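Local coordinates for protein mannitol dehydrogenase (Helicobacter pylori, PDB 3TWO) that probably catalyses the NADP(H)-dependent, zinc-assisted interconversion of cinnamyl alcohols and their aldehydes, as a medium-chain alcohol dehydrogenase, at residues E202-A207 and H223-P228; F22-V27 and N134-D139. All blocks are in the same frame, centred on the assembly; numbering follows the deposited sequence.

Contact 1: E202-A207 and H223-P228; sequences EVSVFA and HFYTDP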
ATOM      1  N   GLU B 202       7.611   6.829  20.280  1.00 28.83           N
ATOM      2  CA  GLU B 202       7.527   5.771  21.236  1.00 29.82           C
ATOM      3  C   GLU B 202       7.753   4.507  20.388  1.00 28.60           C
ATOM      4  O   GLU B 202       6.942   4.207  19.513  1.00 27.39           O
ATOM      5  CB  GLU B 202       6.144   5.783  21.914  1.00 29.48           C
ATOM      6  CG  GLU B 202       6.125   4.909  23.069  1.00 36.94           C
ATOM      7  CD  GLU B 202       4.807   4.959  23.889  1.00 46.22           C
ATOM      8  OE1 GLU B 202       4.927   4.742  25.107  1.00 53.98           O
ATOM      9  OE2 GLU B 202       3.685   5.202  23.372  1.00 47.17           O
ATOM     10  N   VAL B 203       8.827   3.762  20.678  1.00 28.23           N
ATOM     11  CA  VAL B 203       9.304   2.764  19.734  1.00 27.56           C
ATOM     12  C   VAL B 203       9.090   1.338  20.197  1.00 28.43           C
ATOM     13  O   VAL B 203       9.432   0.979  21.335  1.00 30.19           O
ATOM     14  CB  VAL B 203      10.801   3.013  19.427  1.00 26.91           C
ATOM     15  CG1 VAL B 203      11.349   2.003  18.390  1.00 24.10           C
ATOM     16  CG2 VAL B 203      10.949   4.448  18.917  1.00 24.92           C
ATOM     17  N   SER B 204       8.521   0.511  19.326  1.00 27.72           N
ATOM     18  CA  SER B 204       8.372  -0.921  19.614  1.00 26.57           C
ATOM     19  C   SER B 204       9.290  -1.661  18.619  1.00 26.80           C
ATOM     20  O   SER B 204       9.367  -1.277  17.431  1.00 25.79           O
ATOM     21  CB  SER B 204       6.919  -1.383  19.412  1.00 26.26           C
ATOM     22  OG  SER B 204       6.002  -0.733  20.292  1.00 26.27           O
ATOM     23  N   VAL B 205       9.956  -2.726  19.083  1.00 25.86           N
ATOM     24  CA  VAL B 205      10.790  -3.502  18.179  1.00 25.58           C
ATOM     25  C   VAL B 205      10.219  -4.932  18.021  1.00 26.02           C
ATOM     26  O   VAL B 205       9.706  -5.547  18.992  1.00 25.12           O
ATOM     27  CB  VAL B 205      12.258  -3.515  18.702  1.00 26.66           C
ATOM     28  CG1 VAL B 205      13.107  -4.555  18.004  1.00 23.16           C
ATOM     29  CG2 VAL B 205      12.856  -2.145  18.517  1.00 24.88           C
ATOM     30  N   PHE B 206      10.315  -5.471  16.815  1.00 25.48           N
ATOM     31  CA  PHE B 206       9.854  -6.867  16.603  1.00 26.77           C
ATOM     32  C   PHE B 206      11.046  -7.609  16.107  1.00 26.15           C
ATOM     33  O   PHE B 206      11.572  -7.239  15.058  1.00 25.67           O
ATOM     34  CB  PHE B 206       8.728  -6.954  15.555  1.00 25.33           C
ATOM     35  CG  PHE B 206       7.479  -6.198  15.957  1.00 25.57           C
ATOM     36  CD1 PHE B 206       7.379  -4.824  15.759  1.00 27.94           C
ATOM     37  CD2 PHE B 206       6.413  -6.861  16.529  1.00 27.96           C
ATOM     38  CE1 PHE B 206       6.174  -4.117  16.137  1.00 28.14           C
ATOM     39  CE2 PHE B 206       5.240  -6.184  16.926  1.00 27.14           C
ATOM     40  CZ  PHE B 206       5.135  -4.819  16.734  1.00 25.17           C
ATOM     41  N   ALA B 207      11.480  -8.617  16.857  1.00 25.42           N
ATOM     42  CA  ALA B 207      12.671  -9.437  16.493  1.00 26.32           C
ATOM     43  C   ALA B 207      12.196 -10.915  16.517  1.00 27.07           C
ATOM     44  O   ALA B 207      10.982 -11.133  16.616  1.00 26.90           O
ATOM     45  CB  ALA B 207      13.862  -9.174  17.472  1.00 25.00           C
ATOM     46  N   HIS B 223       8.778  -1.112  23.917  1.00 30.92           N
ATOM     47  CA  HIS B 223       8.248  -2.485  23.885  1.00 30.57           C
ATOM     48  C   HIS B 223       9.093  -3.331  22.967  1.00 29.86           C
ATOM     49  O   HIS B 223       9.533  -2.871  21.891  1.00 29.31           O
ATOM     50  CB  HIS B 223       6.791  -2.575  23.403  1.00 31.75           C
ATOM     51  CG  HIS B 223       5.838  -1.694  24.149  1.00 32.58           C
ATOM     52  ND1 HIS B 223       5.467  -0.448  23.686  1.00 34.11           N
ATOM     53  CD2 HIS B 223       5.186  -1.872  25.319  1.00 34.62           C
ATOM     54  CE1 HIS B 223       4.633   0.109  24.540  1.00 32.90           C
ATOM     55  NE2 HIS B 223       4.435  -0.740  25.532  1.00 36.85           N
ATOM     56  N   PHE B 224       9.341  -4.562  23.407  1.00 28.89           N
ATOM     57  CA  PHE B 224      10.131  -5.486  22.633  1.00 28.02           C
ATOM     58  C   PHE B 224       9.261  -6.706  22.408  1.00 28.10           C
ATOM     59  O   PHE B 224       8.817  -7.288  23.359  1.00 26.80           O
ATOM     60  CB  PHE B 224      11.400  -5.912  23.392  1.00 28.04           C
ATOM     61  CG  PHE B 224      12.403  -6.601  22.518  1.00 28.35           C
ATOM     62  CD1 PHE B 224      13.404  -5.868  21.855  1.00 26.74           C
ATOM     63  CD2 PHE B 224      12.348  -7.965  22.325  1.00 29.36           C
ATOM     64  CE1 PHE B 224      14.303  -6.474  21.052  1.00 27.26           C
ATOM     65  CE2 PHE B 224      13.297  -8.574  21.493  1.00 28.41           C
ATOM     66  CZ  PHE B 224      14.252  -7.832  20.851  1.00 24.40           C
ATOM     67  N   TYR B 225       9.033  -7.099  21.156  1.00 27.55           N
ATOM     68  CA  TYR B 225       8.261  -8.326  20.887  1.00 27.77           C
ATOM     69  C   TYR B 225       9.066  -9.348  20.110  1.00 27.85           C
ATOM     70  O   TYR B 225       9.978  -8.981  19.340  1.00 26.28           O
ATOM     71  CB  TYR B 225       7.051  -7.964  20.073  1.00 28.24           C
ATOM     72  CG  TYR B 225       6.178  -6.913  20.741  1.00 28.84           C
ATOM     73  CD1 TYR B 225       6.008  -5.641  20.127  1.00 28.72           C
ATOM     74  CD2 TYR B 225       5.545  -7.167  21.978  1.00 28.44           C
ATOM     75  CE1 TYR B 225       5.216  -4.681  20.701  1.00 26.14           C
ATOM     76  CE2 TYR B 225       4.715  -6.208  22.563  1.00 29.05           C
ATOM     77  CZ  TYR B 225       4.550  -4.969  21.889  1.00 28.23           C
ATOM     78  OH  TYR B 225       3.792  -3.976  22.403  1.00 27.03           O
ATOM     79  N   THR B 226       8.765 -10.626  20.326  1.00 28.88           N
ATOM     80  CA  THR B 226       9.399 -11.685  19.518  1.00 29.11           C
ATOM     81  C   THR B 226       8.384 -12.265  18.499  1.00 30.26           C
ATOM     82  O   THR B 226       8.682 -13.217  17.781  1.00 29.67           O
ATOM     83  CB  THR B 226       9.981 -12.805  20.403  1.00 29.56           C
ATOM     84  OG1 THR B 226       8.965 -13.266  21.293  1.00 29.58           O
ATOM     85  CG2 THR B 226      11.209 -12.296  21.235  1.00 26.15           C
ATOM     86  N   ASP B 227       7.201 -11.671  18.418  1.00 30.10           N
ATOM     87  CA  ASP B 227       6.222 -12.118  17.452  1.00 30.93           C
ATOM     88  C   ASP B 227       5.267 -10.977  17.327  1.00 30.91           C
ATOM     89  O   ASP B 227       4.867 -10.392  18.360  1.00 30.92           O
ATOM     90  CB  ASP B 227       5.452 -13.301  18.010  1.00 32.21           C
ATOM     91  CG  ASP B 227       4.604 -14.020  16.953  1.00 36.11           C
ATOM     92  OD1 ASP B 227       3.687 -13.444  16.381  1.00 36.90           O
ATOM     93  OD2 ASP B 227       4.855 -15.203  16.723  1.00 42.90           O
ATOM     94  N   PRO B 228       4.876 -10.641  16.087  1.00 30.92           N
ATOM     95  CA  PRO B 228       3.930  -9.527  15.955  1.00 30.95           C
ATOM     96  C   PRO B 228       2.637  -9.737  16.716  1.00 31.39           C
ATOM     97  O   PRO B 228       2.015  -8.756  17.114  1.00 31.88           O
ATOM     98  CB  PRO B 228       3.681  -9.409  14.431  1.00 31.31           C
ATOM     99  CG  PRO B 228       4.237 -10.640  13.830  1.00 32.21           C
ATOM    100  CD  PRO B 228       5.301 -11.183  14.777  1.00 30.90           C
TER
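Val205 and Tyr225 share the central backbone bond between two neighbouring parallel strands of a Rossmann fold. Strands 202-206 and 223-225 belong to one beta-alpha-beta unit, with helix 213-218 between them. Tyr225 N gives its hydrogen to Val205 O at 2.7 Å, in a nearly straight bond. Val205 N in turn donates to His223 O, and Ala207 N to Tyr225 O. The bond from His223 N to Val203 O is weak, so the pairing is less firm at its start.

Ser204, Phe206, His223 and Tyr225 lie on one face of the sheet. The Phe206 and Tyr225 side chains run side by side and point the same way. Their planes are inclined at 35°. Tyr225 CD1 sits over one face of the Phe206 ring, 3.3 Å from Phe206 CE2. Both rings have CG beside the backbone N, with chi1 near -60°, and this shared torsion starts them off in the same direction. Phe206 CD2 also meets Pro228 CA at 3.7 Å. Ser204 OG approaches the edge of the His223 ring and makes a weak hydrogen bond with ND1.

On the other face, the Phe224 ring leans toward the neighbouring strand, and its CE1 touches Val205 CG1 at 3.8 Å.

Outside this shell, Tyr251 packs edge-to-face on Phe206, and helix 187-198 packs against Val203 and Val205. Ala207, just past the end of strand 202-206, has its side chain about 5 Å from the bound NADPH. Its CB lies 3.7 Å from Phe224 CZ.

Contact 2: F22-V27 and N134-D139; sequences FSRHAV and NNIVVD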
ATOM      1  N   PHE B  22      41.786  -5.822  -9.930  1.00 34.60           N
ATOM      2  CA  PHE B  22      40.980  -5.289 -11.030  1.00 34.35           C
ATOM      3  C   PHE B  22      41.359  -3.857 -11.300  1.00 35.15           C
ATOM      4  O   PHE B  22      42.325  -3.356 -10.739  1.00 34.73           O
ATOM      5  CB  PHE B  22      39.455  -5.409 -10.767  1.00 32.91           C
ATOM      6  CG  PHE B  22      38.948  -4.576  -9.630  1.00 30.96           C
ATOM      7  CD1 PHE B  22      38.161  -3.454  -9.876  1.00 29.60           C
ATOM      8  CD2 PHE B  22      39.256  -4.907  -8.300  1.00 28.86           C
ATOM      9  CE1 PHE B  22      37.618  -2.680  -8.789  1.00 28.33           C
ATOM     10  CE2 PHE B  22      38.757  -4.148  -7.223  1.00 29.82           C
ATOM     11  CZ  PHE B  22      37.899  -3.048  -7.452  1.00 27.39           C
ATOM     12  N   SER B  23      40.615  -3.216 -12.194  1.00 35.31           N
ATOM     13  CA  SER B  23      40.847  -1.826 -12.499  1.00 36.17           C
ATOM     14  C   SER B  23      39.500  -1.102 -12.653  1.00 35.50           C
ATOM     15  O   SER B  23      38.451  -1.715 -12.959  1.00 34.89           O
ATOM     16  CB  SER B  23      41.743  -1.683 -13.758  1.00 37.37           C
ATOM     17  OG  SER B  23      40.968  -1.969 -14.912  1.00 37.93           O
ATOM     18  N   ARG B  24      39.523   0.197 -12.416  1.00 35.16           N
ATOM     19  CA  ARG B  24      38.316   1.027 -12.600  1.00 34.37           C
ATOM     20  C   ARG B  24      38.580   2.066 -13.686  1.00 35.10           C
ATOM     21  O   ARG B  24      39.734   2.313 -14.038  1.00 34.16           O
ATOM     22  CB  ARG B  24      38.004   1.754 -11.302  1.00 33.65           C
ATOM     23  CG  ARG B  24      37.722   0.853 -10.117  1.00 32.45           C
ATOM     24  CD  ARG B  24      37.548   1.682  -8.844  1.00 27.51           C
ATOM     25  NE  ARG B  24      37.106   0.906  -7.671  1.00 30.44           N
ATOM     26  CZ  ARG B  24      35.878   0.397  -7.449  1.00 29.45           C
ATOM     27  NH1 ARG B  24      34.905   0.486  -8.373  1.00 28.69           N
ATOM     28  NH2 ARG B  24      35.619  -0.209  -6.275  1.00 25.46           N
ATOM     29  N   HIS B  25      37.514   2.699 -14.191  1.00 34.87           N
ATOM     30  CA  HIS B  25      37.674   3.817 -15.134  1.00 35.40           C
ATOM     31  C   HIS B  25      38.604   4.957 -14.617  1.00 35.12           C
ATOM     32  O   HIS B  25      38.683   5.239 -13.410  1.00 33.22           O
ATOM     33  CB  HIS B  25      36.306   4.384 -15.581  1.00 35.04           C
ATOM     34  CG  HIS B  25      35.570   5.159 -14.526  1.00 36.39           C
ATOM     35  ND1 HIS B  25      34.455   4.651 -13.867  1.00 33.56           N
ATOM     36  CD2 HIS B  25      35.717   6.437 -14.087  1.00 34.26           C
ATOM     37  CE1 HIS B  25      33.970   5.580 -13.052  1.00 31.70           C
ATOM     38  NE2 HIS B  25      34.708   6.670 -13.173  1.00 34.23           N
ATOM     39  N   ALA B  26      39.292   5.585 -15.566  1.00 35.92           N
ATOM     40  CA  ALA B  26      40.138   6.759 -15.329  1.00 35.66           C
ATOM     41  C   ALA B  26      39.324   7.849 -14.627  1.00 35.34           C
ATOM     42  O   ALA B  26      38.091   7.915 -14.754  1.00 33.73           O
ATOM     43  CB  ALA B  26      40.689   7.288 -16.685  1.00 35.75           C
ATOM     44  N   VAL B  27      40.026   8.701 -13.883  1.00 36.19           N
ATOM     45  CA  VAL B  27      39.435   9.872 -13.243  1.00 36.40           C
ATOM     46  C   VAL B  27      39.072  10.937 -14.277  1.00 37.29           C
ATOM     47  O   VAL B  27      39.942  11.559 -14.844  1.00 38.52           O
ATOM     48  CB  VAL B  27      40.398  10.467 -12.187  1.00 36.70           C
ATOM     49  CG1 VAL B  27      39.699  11.546 -11.423  1.00 35.38           C
ATOM     50  CG2 VAL B  27      40.932   9.345 -11.212  1.00 35.89           C
ATOM     51  N   ASN B 134      39.964  -1.231  -2.204  1.00 29.59           N
ATOM     52  CA  ASN B 134      40.835  -0.220  -1.621  1.00 29.25           C
ATOM     53  C   ASN B 134      40.561   1.182  -2.138  1.00 29.19           C
ATOM     54  O   ASN B 134      41.048   2.153  -1.568  1.00 29.45           O
ATOM     55  CB  ASN B 134      42.337  -0.590  -1.778  1.00 29.48           C
ATOM     56  CG  ASN B 134      42.796  -0.671  -3.245  1.00 32.47           C
ATOM     57  OD1 ASN B 134      44.004  -0.576  -3.550  1.00 36.19           O
ATOM     58  ND2 ASN B 134      41.873  -0.871  -4.142  1.00 25.40           N
ATOM     59  N   ASN B 135      39.808   1.295  -3.237  1.00 28.35           N
ATOM     60  CA  ASN B 135      39.521   2.613  -3.770  1.00 28.69           C
ATOM     61  C   ASN B 135      38.283   2.548  -4.640  1.00 28.67           C
ATOM     62  O   ASN B 135      37.807   1.445  -4.938  1.00 28.41           O
ATOM     63  CB  ASN B 135      40.753   3.173  -4.559  1.00 28.91           C
ATOM     64  CG  ASN B 135      41.086   2.358  -5.795  1.00 28.54           C
ATOM     65  OD1 ASN B 135      40.196   1.881  -6.508  1.00 32.17           O
ATOM     66  ND2 ASN B 135      42.392   2.228  -6.096  1.00 27.84           N
ATOM     67  N   ILE B 136      37.794   3.713  -5.066  1.00 28.39           N
ATOM     68  CA  ILE B 136      36.623   3.795  -5.922  1.00 28.36           C
ATOM     69  C   ILE B 136      36.695   5.160  -6.616  1.00 30.47           C
ATOM     70  O   ILE B 136      37.274   6.143  -6.038  1.00 31.22           O
ATOM     71  CB  ILE B 136      35.283   3.590  -5.146  1.00 28.87           C
ATOM     72  CG1 ILE B 136      34.136   3.306  -6.123  1.00 27.03           C
ATOM     73  CG2 ILE B 136      34.938   4.780  -4.248  1.00 24.65           C
ATOM     74  CD1 ILE B 136      32.851   2.915  -5.473  1.00 26.51           C
ATOM     75  N   VAL B 137      36.193   5.216  -7.857  1.00 29.44           N
ATOM     76  CA  VAL B 137      36.202   6.459  -8.665  1.00 29.97           C
ATOM     77  C   VAL B 137      34.746   6.885  -8.870  1.00 28.72           C
ATOM     78  O   VAL B 137      33.987   6.133  -9.470  1.00 28.75           O
ATOM     79  CB  VAL B 137      36.916   6.250 -10.076  1.00 31.21           C
ATOM     80  CG1 VAL B 137      36.976   7.552 -10.881  1.00 31.23           C
ATOM     81  CG2 VAL B 137      38.326   5.695  -9.894  1.00 31.49           C
ATOM     82  N   VAL B 138      34.351   8.054  -8.360  1.00 27.96           N
ATOM     83  CA  VAL B 138      32.956   8.467  -8.352  1.00 28.58           C
ATOM     84  C   VAL B 138      32.780   9.893  -8.900  1.00 29.92           C
ATOM     85  O   VAL B 138      33.553  10.794  -8.523  1.00 29.42           O
ATOM     86  CB  VAL B 138      32.367   8.398  -6.910  1.00 28.98           C
ATOM     87  CG1 VAL B 138      30.882   8.722  -6.928  1.00 27.56           C
ATOM     88  CG2 VAL B 138      32.593   7.019  -6.289  1.00 26.64           C
ATOM     89  N   ASP B 139      31.785  10.081  -9.797  1.00 30.20           N
ATOM     90  CA  ASP B 139      31.364  11.436 -10.242  1.00 31.44           C
ATOM     91  C   ASP B 139      31.060  12.291  -8.971  1.00 31.02           C
ATOM     92  O   ASP B 139      30.392  11.798  -8.042  1.00 29.05           O
ATOM     93  CB  ASP B 139      30.119  11.351 -11.123  1.00 31.74           C
ATOM     94  CG  ASP B 139      29.658  12.731 -11.641  1.00 34.21           C
ATOM     95  OD1 ASP B 139      29.162  13.517 -10.836  1.00 34.85           O
ATOM     96  OD2 ASP B 139      29.803  13.043 -12.850  1.00 39.01           O
TER
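Arg24 reaches across to Asn135 and Ile136 of strand 135-139 in the GroES-like part of the enzyme. Strands 18-24 and 135-139 lie in different sheets and pack without pairing. The axes of the segments 22-24 and 135-139 come within 8.2 Å. The tight part holds the guanidinium and the His25 ring. Arg24 is extended from CG to NE, which carries NE down to the Asn135 carbonyl. Arg24 NE and NH2 both donate to Asn135 O, at 2.9 Å and 3.1 Å, but both bonds are bent and weak. Ile136 CG1 lies 3.6 Å above the centre of one guanidinium face, and Phe22 CE1 is over the opposite face. The flat group is thus sandwiched between two apolar side chains. Its other nitrogen, NH1, bonds Met129 O, and NH2 also bonds Ser133 OG. His25 lays a ring face against Val137 in a CH-pi contact, and its ring also stacks with His123. Val137 CB lies 4.2 Å from the centroid of the His25 ring, and Val137 CG1 is 3.3 Å from His25 NE2.

The packing is looser towards Val27, where the chain has left the strand. Ala26 turns its CB away from strand 135-139. Val27 is partly exposed, and its CG2 comes no nearer than 4.4 Å to Val137 CG1.

Contact 2 comes first along the chain and closes before contact 1 opens. Their centres are 42 Å apart, on opposite sides of the chain's centre, and their nearest atoms are about 31 Å apart. They share no sheet. Contact 2 joins the two-stranded sheet of 3-9 and 18-24 to the mixed sheet that holds strand 135-139. Contact 1 lies at one outer edge of the six-stranded parallel sheet, where 223-225 is the outermost strand. The pair therefore samples both halves of the enzyme: the GroES-like part and the nucleotide-binding part. Contact 1 comes near the bound NADPH at Ala207. Contact 2 is structural packing; its Ile136 side chain is about 13 Å from a zinc ion.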